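Long-range contacts in beta-galactosidase (Bacteroides thetaiotaomicron, PDB 5MUJ), which probably acts as a glycoside hydrolase that cleaves sugar linkages in side chain B of the plant pectin rhamnogalacturonan II: residues K59-T64 / A332-V337; T271-I276 / F286-F291; Y345-A350 / I359-S364. All blocks are in the same frame, centred on the assembly; numbering follows the deposited sequence.

Contact 1. Residues K59-T64 / A332-V337; sequences KIDCPT and AHKSYV. With RAM (alpha-L-rhamnopyranose), chain B.
Lys334 NZ is gripped by two partners. It lies 2.9 Å from Asp61 OD2 in a salt bridge. The same Lys334 NZ donates a hydrogen bond of 2.6 Å to rhamnose O3. A long side chain suits this place because it must span the gap between two strands. CG sits anti to the carbonyl carbon, and the chain runs fully extended beyond it, crossing Asp61 at about a right angle. OD2 is met on its syn side, with NZ 31° out of the carboxylate plane, and takes a second salt bridge from Arg357. The other oxygen, OD1, rests 3.3 Å from Lys334 CD and accepts a weak bond from the backbone N of Cys62. His333 reaches the same sugar: its NE2 shares a hydrogen bond of 2.8 Å with rhamnose O4, close to the ring plane. Its ND1 is paired with Cys349 O, which fixes the turn of the imidazole, while Lys334 CG lies over the centre of one face.

Farther along, a water bridges the carbonyls of the two strands, 2.8 Å from Pro63 O and 2.9 Å from Ser335 O. Thr64 CA stands over the face of the Tyr336 ring, a CH-pi contact 4.0 Å from the centroid, and the methyl CG2 of Thr64 comes against CE2 of the same ring. Pro63 CG lies loosely against Tyr336 CB.

The two strands run nearly parallel, at 15°, as the innermost strands of the first and last blades of a five-bladed beta-propeller. Each pairs within its own blade, 59-68 with 71-79 and 331-340 with 343-351. Between 59-64 and 332-337 side chains and a water make the join, while Ile60 also bonds by its backbone to Arg357 of the last blade.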
loop_
_atom_site.group_PDB
_atom_site.type_symbol
_atom_site.label_atom_id
_atom_site.label_comp_id
_atom_site.label_asym_id
_atom_site.label_seq_id
_atom_site.Cartn_x
_atom_site.Cartn_y
_atom_site.Cartn_z
ATOM N N LYS A 59 -10.603 -3.474 -11.887
ATOM C CA LYS A 59 -9.220 -3.103 -11.719
ATOM C C LYS A 59 -8.753 -3.627 -10.375
ATOM O O LYS A 59 -9.471 -3.521 -9.392
ATOM C CB LYS A 59 -9.077 -1.572 -11.771
ATOM C CG LYS A 59 -9.578 -0.954 -13.060
ATOM C CD LYS A 59 -9.534 0.583 -13.014
ATOM C CE LYS A 59 -10.274 1.295 -14.146
ATOM N NZ LYS A 59 -9.659 1.100 -15.493
ATOM N N ILE A 60 -7.529 -4.134 -10.332
ATOM C CA ILE A 60 -6.967 -4.823 -9.169
ATOM C C ILE A 60 -5.668 -4.118 -8.714
ATOM O O ILE A 60 -4.771 -3.890 -9.531
ATOM C CB ILE A 60 -6.711 -6.315 -9.512
ATOM C CG1 ILE A 60 -8.065 -7.041 -9.612
ATOM C CG2 ILE A 60 -5.806 -6.956 -8.466
ATOM C CD1 ILE A 60 -7.974 -8.487 -10.063
ATOM N N ASP A 61 -5.539 -3.876 -7.408
ATOM C CA ASP A 61 -4.430 -3.070 -6.874
ATOM C C ASP A 61 -4.134 -3.418 -5.414
ATOM O O ASP A 61 -4.844 -4.249 -4.783
ATOM C CB ASP A 61 -4.859 -1.577 -7.032
ATOM C CG ASP A 61 -3.736 -0.562 -6.998
ATOM O OD1 ASP A 61 -2.610 -0.811 -6.547
ATOM O OD2 ASP A 61 -4.025 0.569 -7.437
ATOM N N CYS A 62 -3.093 -2.805 -4.883
ATOM C CA CYS A 62 -2.854 -2.671 -3.456
ATOM C C CYS A 62 -2.602 -3.999 -2.763
ATOM O O CYS A 62 -3.351 -4.371 -1.887
ATOM C CB CYS A 62 -4.032 -1.982 -2.749
ATOM S SG CYS A 62 -4.496 -0.329 -3.304
ATOM N N PRO A 63 -1.566 -4.751 -3.221
ATOM C CA PRO A 63 -1.188 -5.955 -2.552
ATOM C C PRO A 63 -0.621 -5.813 -1.151
ATOM O O PRO A 63 0.214 -4.917 -0.880
ATOM C CB PRO A 63 -0.095 -6.532 -3.474
ATOM C CG PRO A 63 0.551 -5.309 -4.050
ATOM C CD PRO A 63 -0.617 -4.409 -4.308
ATOM N N THR A 64 -1.055 -6.712 -0.276
ATOM C CA THR A 64 -0.388 -6.934 0.987
ATOM C C THR A 64 -0.147 -8.439 1.082
ATOM O O THR A 64 -1.103 -9.221 1.014
ATOM C CB THR A 64 -1.234 -6.465 2.185
ATOM O OG1 THR A 64 -1.708 -5.142 1.955
ATOM C CG2 THR A 64 -0.431 -6.458 3.481
ATOM N N ALA A 332 4.028 1.755 -13.060
ATOM C CA ALA A 332 4.554 0.515 -12.429
ATOM C C ALA A 332 4.906 0.903 -11.009
ATOM O O ALA A 332 5.934 1.515 -10.769
ATOM C CB ALA A 332 5.771 -0.057 -13.166
ATOM N N HIS A 333 4.000 0.623 -10.084
ATOM C CA HIS A 333 3.934 1.406 -8.865
ATOM C C HIS A 333 3.118 0.761 -7.746
ATOM O O HIS A 333 2.158 0.030 -7.983
ATOM C CB HIS A 333 3.399 2.830 -9.181
ATOM C CG HIS A 333 1.937 2.906 -9.481
ATOM N ND1 HIS A 333 1.182 1.869 -9.961
ATOM C CD2 HIS A 333 1.061 3.932 -9.311
ATOM C CE1 HIS A 333 -0.073 2.248 -10.117
ATOM N NE2 HIS A 333 -0.172 3.504 -9.727
ATOM N N LYS A 334 3.490 1.145 -6.520
ATOM C CA LYS A 334 2.926 0.661 -5.252
ATOM C C LYS A 334 3.663 -0.595 -4.918
ATOM O O LYS A 334 4.025 -1.315 -5.839
ATOM C CB LYS A 334 1.409 0.548 -5.278
ATOM C CG LYS A 334 0.729 1.805 -5.813
ATOM C CD LYS A 334 -0.756 1.720 -5.668
ATOM C CE LYS A 334 -1.421 2.953 -6.239
ATOM N NZ LYS A 334 -2.887 2.844 -6.114
ATOM N N SER A 335 4.031 -0.790 -3.659
ATOM C CA SER A 335 4.943 -1.888 -3.268
ATOM C C SER A 335 4.441 -2.770 -2.166
ATOM O O SER A 335 3.803 -2.349 -1.200
ATOM C CB SER A 335 6.283 -1.309 -2.787
ATOM O OG SER A 335 6.884 -0.510 -3.789
ATOM N N TYR A 336 4.754 -4.052 -2.323
ATOM C CA TYR A 336 4.913 -4.946 -1.194
ATOM C C TYR A 336 6.058 -5.906 -1.518
ATOM O O TYR A 336 6.093 -6.468 -2.593
ATOM C CB TYR A 336 3.615 -5.692 -0.869
ATOM C CG TYR A 336 3.473 -5.933 0.590
ATOM C CD1 TYR A 336 4.113 -7.008 1.212
ATOM C CD2 TYR A 336 2.747 -5.026 1.411
ATOM C CE1 TYR A 336 4.034 -7.199 2.570
ATOM C CE2 TYR A 336 2.651 -5.232 2.774
ATOM C CZ TYR A 336 3.293 -6.321 3.354
ATOM O OH TYR A 336 3.221 -6.576 4.706
ATOM N N VAL A 337 7.003 -6.048 -0.596
ATOM C CA VAL A 337 8.265 -6.723 -0.862
ATOM C C VAL A 337 8.482 -7.883 0.128
ATOM O O VAL A 337 8.392 -7.730 1.357
ATOM C CB VAL A 337 9.451 -5.728 -0.834
ATOM C CG1 VAL A 337 10.733 -6.374 -1.343
ATOM C CG2 VAL A 337 9.159 -4.508 -1.685
HETATM C C1 RAM B . -4.101 8.096 -8.121
HETATM C C2 RAM B . -4.278 6.802 -7.371
HETATM C C3 RAM B . -4.092 5.650 -8.357
HETATM C C4 RAM B . -2.700 5.786 -8.977
HETATM C C5 RAM B . -2.390 7.141 -9.629
HETATM C C6 RAM B . -0.900 7.351 -9.839
HETATM O O2 RAM B . -3.298 6.759 -6.299
HETATM O O3 RAM B . -4.254 4.375 -7.730
HETATM O O4 RAM B . -2.584 4.831 -10.019
HETATM O O5 RAM B . -2.942 8.299 -8.953
HETATM O O HOH W 1 0.990 -2.425 -1.931
#

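Contact 2. Residues T271-I276 / F286-F291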
loop_
_atom_site.group_PDB
_atom_site.type_symbol
_atom_site.label_atom_id
_atom_site.label_comp_id
_atom_site.label_asym_id
_atom_site.label_seq_id
_atom_site.Cartn_x
_atom_site.Cartn_y
_atom_site.Cartn_z
ATOM N N THR A 271 3.396 11.121 -3.363
ATOM C CA THR A 271 4.310 10.273 -2.632
ATOM C C THR A 271 3.399 9.439 -1.743
ATOM O O THR A 271 2.606 10.001 -0.948
ATOM C CB THR A 271 5.304 11.066 -1.755
ATOM O OG1 THR A 271 6.028 12.015 -2.561
ATOM C CG2 THR A 271 6.283 10.122 -1.015
ATOM N N GLY A 272 3.502 8.106 -1.873
ATOM C CA GLY A 272 2.667 7.301 -1.057
ATOM C C GLY A 272 2.913 5.815 -0.958
ATOM O O GLY A 272 3.979 5.296 -1.283
ATOM N N ASP A 273 1.879 5.174 -0.447
ATOM C CA ASP A 273 1.890 3.766 -0.096
ATOM C C ASP A 273 3.195 3.326 0.556
ATOM O O ASP A 273 3.871 2.410 0.103
ATOM C CB ASP A 273 1.479 2.901 -1.300
ATOM C CG ASP A 273 0.012 3.134 -1.717
ATOM O OD1 ASP A 273 -0.558 4.218 -1.404
ATOM O OD2 ASP A 273 -0.598 2.217 -2.318
ATOM N N ALA A 274 3.512 3.963 1.662
ATOM C CA ALA A 274 4.654 3.632 2.461
ATOM C C ALA A 274 4.512 2.218 3.027
ATOM O O ALA A 274 3.483 1.872 3.623
ATOM C CB ALA A 274 4.880 4.647 3.577
ATOM N N HIS A 275 5.575 1.445 2.812
ATOM C CA HIS A 275 5.711 0.037 3.220
ATOM C C HIS A 275 7.083 -0.086 3.855
ATOM O O HIS A 275 8.096 0.018 3.169
ATOM C CB HIS A 275 5.512 -0.902 1.996
ATOM C CG HIS A 275 5.983 -2.323 2.184
ATOM N ND1 HIS A 275 5.529 -3.142 3.195
ATOM C CD2 HIS A 275 6.845 -3.069 1.449
ATOM C CE1 HIS A 275 6.103 -4.345 3.081
ATOM N NE2 HIS A 275 6.911 -4.314 2.036
ATOM N N ILE A 276 7.103 -0.282 5.168
ATOM C CA ILE A 276 8.321 -0.251 5.997
ATOM C C ILE A 276 8.745 -1.639 6.478
ATOM O O ILE A 276 7.940 -2.387 7.025
ATOM C CB ILE A 276 8.137 0.674 7.221
ATOM C CG1 ILE A 276 7.758 2.078 6.730
ATOM C CG2 ILE A 276 9.428 0.735 8.060
ATOM C CD1 ILE A 276 7.602 3.091 7.822
ATOM N N PHE A 286 9.755 1.364 1.428
ATOM C CA PHE A 286 9.388 1.231 0.028
ATOM C C PHE A 286 8.203 2.162 -0.178
ATOM O O PHE A 286 7.273 2.158 0.636
ATOM C CB PHE A 286 9.012 -0.232 -0.285
ATOM C CG PHE A 286 10.140 -1.182 -0.078
ATOM C CD1 PHE A 286 11.148 -1.264 -1.028
ATOM C CD2 PHE A 286 10.260 -1.924 1.092
ATOM C CE1 PHE A 286 12.194 -2.174 -0.863
ATOM C CE2 PHE A 286 11.320 -2.791 1.270
ATOM C CZ PHE A 286 12.319 -2.863 0.302
ATOM N N TYR A 287 8.253 2.952 -1.242
ATOM C CA TYR A 287 7.159 3.892 -1.556
ATOM C C TYR A 287 7.035 4.072 -3.055
ATOM O O TYR A 287 7.994 3.770 -3.812
ATOM C CB TYR A 287 7.405 5.225 -0.829
ATOM C CG TYR A 287 8.461 6.095 -1.430
ATOM C CD1 TYR A 287 8.122 7.051 -2.397
ATOM C CD2 TYR A 287 9.791 6.000 -1.027
ATOM C CE1 TYR A 287 9.103 7.882 -2.950
ATOM C CE2 TYR A 287 10.769 6.826 -1.568
ATOM C CZ TYR A 287 10.404 7.763 -2.528
ATOM O OH TYR A 287 11.379 8.564 -3.065
ATOM N N PHE A 288 5.888 4.568 -3.503
ATOM C CA PHE A 288 5.700 4.978 -4.893
ATOM C C PHE A 288 5.574 6.480 -4.990
ATOM O O PHE A 288 5.154 7.190 -4.020
ATOM C CB PHE A 288 4.497 4.347 -5.614
ATOM C CG PHE A 288 3.163 5.093 -5.513
ATOM C CD1 PHE A 288 2.319 4.933 -4.392
ATOM C CD2 PHE A 288 2.684 5.884 -6.558
ATOM C CE1 PHE A 288 1.097 5.534 -4.323
ATOM C CE2 PHE A 288 1.447 6.588 -6.447
ATOM C CZ PHE A 288 0.660 6.376 -5.347
ATOM N N SER A 289 5.902 6.957 -6.174
ATOM C CA SER A 289 5.662 8.333 -6.521
ATOM C C SER A 289 5.049 8.400 -7.904
ATOM O O SER A 289 5.277 7.527 -8.737
ATOM C CB SER A 289 6.959 9.125 -6.461
ATOM O OG SER A 289 6.693 10.528 -6.550
ATOM N N ALA A 290 4.233 9.405 -8.141
ATOM C CA ALA A 290 3.653 9.665 -9.454
ATOM C C ALA A 290 3.727 11.146 -9.733
ATOM O O ALA A 290 3.671 11.969 -8.776
ATOM C CB ALA A 290 2.216 9.176 -9.587
ATOM N N PHE A 291 3.810 11.496 -11.018
ATOM C CA PHE A 291 3.804 12.925 -11.460
ATOM C C PHE A 291 4.930 13.688 -10.771
ATOM O O PHE A 291 4.767 14.855 -10.375
ATOM C CB PHE A 291 2.431 13.566 -11.248
ATOM C CG PHE A 291 1.309 12.703 -11.718
ATOM C CD1 PHE A 291 1.272 12.272 -13.040
ATOM C CD2 PHE A 291 0.350 12.217 -10.823
ATOM C CE1 PHE A 291 0.271 11.412 -13.479
ATOM C CE2 PHE A 291 -0.649 11.359 -11.260
ATOM C CZ PHE A 291 -0.680 10.949 -12.585
#
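Gly272 and Phe288 form one antiparallel hydrogen-bonded pair and His275 and Phe286 another, and because Asp273 and Ala274 stand against Tyr287 alone, the register slips by one in a beta bulge. The Gly272 N to Phe288 O bond is 2.9 Å long and nearly straight; that from His275 N to Phe286 O is equally short but more bent. Glycine suits its position because the Phe288 ring, CE1 foremost, takes up the space a CB would need. The CG of Phe288 lies between the backbone N and the carbonyl carbon (chi1 89°), the crowded position, and CD1 comes 3.5 Å from Gly272 O.

Asp273, whose backbone takes a left-handed conformation in the bulge, is turned to the rim of that same ring. Its OD1 lies 3.6 Å from Phe288 CE1, and the carboxylate stands at 87° to the ring. The two strands are a beta hairpin, the inner pair of one blade of the five-bladed propeller, and Phe288 also meets His333 of the next blade edge-to-face.

His275 and Phe286 run alongside each other in the same direction. Their planes, 30° apart, are displaced with little ring overlap, and CD2 of His275 is 3.6 Å from CD2 of Phe286. On the opposite face of the hairpin Thr271 offers its methyl: CG2 sits 3.8 Å from Tyr287 CD1, leaving OG1 to bond to His264. The Tyr287 hydroxyl reaches Asp314. At the strand's end Ala290 touches rhamnose, and Phe291, in the following loop, touches galactose and arabinose.

Contact 3. Residues Y345-A350 / I359-S364; sequences YHFYCA and IAIATS
Tyr345 faces Thr363 in a non-hydrogen-bonded pair, with its ring atom CD2 3.7 Å from the threonine methyl CG2. His346 follows in a hydrogen-bonded pair with Ala362; its N gives an almost perfectly straight bond of 2.8 Å to Ala362 O, and its NE2 hydrogen-bonds to Ser335 OG of the neighbouring strand. Phe347 turns to the same side as Tyr345 and lies alongside Ile361. The branched isoleucine uses both arms: CG2 stands over the centre of the ring face, while CD1 approaches CE2 to 3.5 Å. At Tyr348, chi1 of 69° sets CG between N and the carbonyl carbon; the ring lies with one face over Ala360 CB. This small group fits beneath it, 4.1 Å from the centroid in a CH-pi contact offset toward the rim, and the hydroxyl bonds to Asp328 and Tyr327. Tyr348 O also accepts Ala360 N at 2.8 Å. Cys349 then opposes Ile359, and Ala350 CB closes on Ala360 CB. This regular, twisted antiparallel hairpin supplies the middle two strands of a four-stranded propeller blade, whose outer edge is completed by strand 45-51 from the N-terminal part of the chain.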
loop_
_atom_site.group_PDB
_atom_site.type_symbol
_atom_site.label_atom_id
_atom_site.label_comp_id
_atom_site.label_asym_id
_atom_site.label_seq_id
_atom_site.Cartn_x
_atom_site.Cartn_y
_atom_site.Cartn_z
ATOM N N TYR A 345 11.013 -10.635 -3.806
ATOM C CA TYR A 345 9.816 -10.552 -4.627
ATOM C C TYR A 345 9.205 -9.178 -4.357
ATOM O O TYR A 345 8.812 -8.904 -3.224
ATOM C CB TYR A 345 8.782 -11.636 -4.265
ATOM C CG TYR A 345 9.273 -13.077 -4.357
ATOM C CD1 TYR A 345 10.111 -13.628 -3.379
ATOM C CD2 TYR A 345 8.858 -13.900 -5.397
ATOM C CE1 TYR A 345 10.562 -14.941 -3.484
ATOM C CE2 TYR A 345 9.289 -15.212 -5.488
ATOM C CZ TYR A 345 10.113 -15.718 -4.524
ATOM O OH TYR A 345 10.559 -17.032 -4.601
ATOM N N HIS A 346 9.111 -8.363 -5.398
ATOM C CA HIS A 346 8.544 -7.042 -5.298
ATOM C C HIS A 346 7.200 -7.059 -6.034
ATOM O O HIS A 346 7.167 -7.094 -7.259
ATOM C CB HIS A 346 9.492 -6.014 -5.884
ATOM C CG HIS A 346 9.133 -4.588 -5.546
ATOM N ND1 HIS A 346 10.105 -3.636 -5.319
ATOM C CD2 HIS A 346 7.938 -3.918 -5.483
ATOM C CE1 HIS A 346 9.533 -2.458 -5.079
ATOM N NE2 HIS A 346 8.232 -2.597 -5.174
ATOM N N PHE A 347 6.100 -7.033 -5.247
ATOM C CA PHE A 347 4.756 -6.971 -5.784
ATOM C C PHE A 347 4.365 -5.524 -6.054
ATOM O O PHE A 347 4.625 -4.637 -5.212
ATOM C CB PHE A 347 3.753 -7.600 -4.805
ATOM C CG PHE A 347 4.008 -9.072 -4.565
ATOM C CD1 PHE A 347 4.981 -9.488 -3.667
ATOM C CD2 PHE A 347 3.286 -10.044 -5.259
ATOM C CE1 PHE A 347 5.237 -10.860 -3.450
ATOM C CE2 PHE A 347 3.552 -11.408 -5.058
ATOM C CZ PHE A 347 4.516 -11.797 -4.151
ATOM N N TYR A 348 3.764 -5.257 -7.199
ATOM C CA TYR A 348 3.427 -3.868 -7.565
ATOM C C TYR A 348 2.216 -3.824 -8.442
ATOM O O TYR A 348 1.771 -4.869 -8.917
ATOM C CB TYR A 348 4.611 -3.179 -8.241
ATOM C CG TYR A 348 5.013 -3.674 -9.636
ATOM C CD1 TYR A 348 5.885 -4.780 -9.807
ATOM C CD2 TYR A 348 4.480 -3.119 -10.768
ATOM C CE1 TYR A 348 6.261 -5.164 -11.075
ATOM C CE2 TYR A 348 4.836 -3.524 -12.049
ATOM C CZ TYR A 348 5.723 -4.592 -12.188
ATOM O OH TYR A 348 6.122 -5.022 -13.468
ATOM N N CYS A 349 1.625 -2.651 -8.608
ATOM C CA CYS A 349 0.443 -2.469 -9.448
ATOM C C CYS A 349 0.884 -2.010 -10.826
ATOM O O CYS A 349 1.598 -1.005 -10.959
ATOM C CB CYS A 349 -0.537 -1.450 -8.835
ATOM S SG CYS A 349 -1.929 -1.031 -9.905
ATOM N N ALA A 350 0.490 -2.787 -11.844
ATOM C CA ALA A 350 0.845 -2.546 -13.220
ATOM C C ALA A 350 -0.363 -1.966 -13.916
ATOM O O ALA A 350 -1.454 -2.550 -13.820
ATOM C CB ALA A 350 1.228 -3.890 -13.861
ATOM N N ILE A 359 -1.966 -6.589 -10.515
ATOM C CA ILE A 359 -0.818 -6.734 -9.639
ATOM C C ILE A 359 0.189 -7.630 -10.347
ATOM O O ILE A 359 -0.169 -8.722 -10.849
ATOM C CB ILE A 359 -1.204 -7.328 -8.280
ATOM C CG1 ILE A 359 -2.065 -6.311 -7.517
ATOM C CG2 ILE A 359 0.007 -7.715 -7.424
ATOM C CD1 ILE A 359 -2.860 -6.857 -6.346
ATOM N N ALA A 360 1.444 -7.187 -10.397
ATOM C CA ALA A 360 2.580 -7.941 -11.008
ATOM C C ALA A 360 3.716 -8.133 -10.016
ATOM O O ALA A 360 3.706 -7.607 -8.896
ATOM C CB ALA A 360 3.091 -7.257 -12.209
ATOM N N ILE A 361 4.691 -8.949 -10.416
ATOM C CA ILE A 361 5.829 -9.251 -9.579
ATOM C C ILE A 361 7.154 -9.068 -10.303
ATOM O O ILE A 361 7.295 -9.484 -11.460
ATOM C CB ILE A 361 5.792 -10.715 -9.123
ATOM C CG1 ILE A 361 4.370 -11.102 -8.798
ATOM C CG2 ILE A 361 6.670 -10.906 -7.909
ATOM C CD1 ILE A 361 4.268 -12.536 -8.329
ATOM N N ALA A 362 8.144 -8.528 -9.600
ATOM C CA ALA A 362 9.524 -8.519 -10.089
ATOM C C ALA A 362 10.404 -9.250 -9.044
ATOM O O ALA A 362 10.079 -9.278 -7.863
ATOM C CB ALA A 362 9.995 -7.085 -10.339
ATOM N N THR A 363 11.495 -9.895 -9.492
ATOM C CA THR A 363 12.330 -10.687 -8.586
ATOM C C THR A 363 13.816 -10.382 -8.742
ATOM O O THR A 363 14.235 -9.844 -9.749
ATOM C CB THR A 363 12.090 -12.196 -8.785
ATOM O OG1 THR A 363 12.350 -12.536 -10.143
ATOM C CG2 THR A 363 10.646 -12.559 -8.408
ATOM N N SER A 364 14.584 -10.716 -7.720
ATOM C CA SER A 364 16.031 -10.499 -7.719
ATOM C C SER A 364 16.838 -11.472 -8.644
ATOM O O SER A 364 17.942 -11.121 -9.063
ATOM C CB SER A 364 16.582 -10.616 -6.318
ATOM O OG SER A 364 16.166 -11.825 -5.726
#

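How the contacts relate
From the N terminus, strand 45-51 is laid down as the outer edge of what will be the last blade, and the chain then enters the first blade at 59-64. Contact 1 closes only when 332-337 arrives, after three further blades have been built, so its loop spans most of the propeller. Contact 2 is nested inside that loop as a local hairpin of the fourth blade; its His275 side chain packs against Tyr336. Contact 3 follows in series, and strand 343-351 hydrogen-bonds directly to 331-340. Contacts 2 and 3 do not touch; the strand containing 332-337 lies between them and ties fourth, last and first blades together.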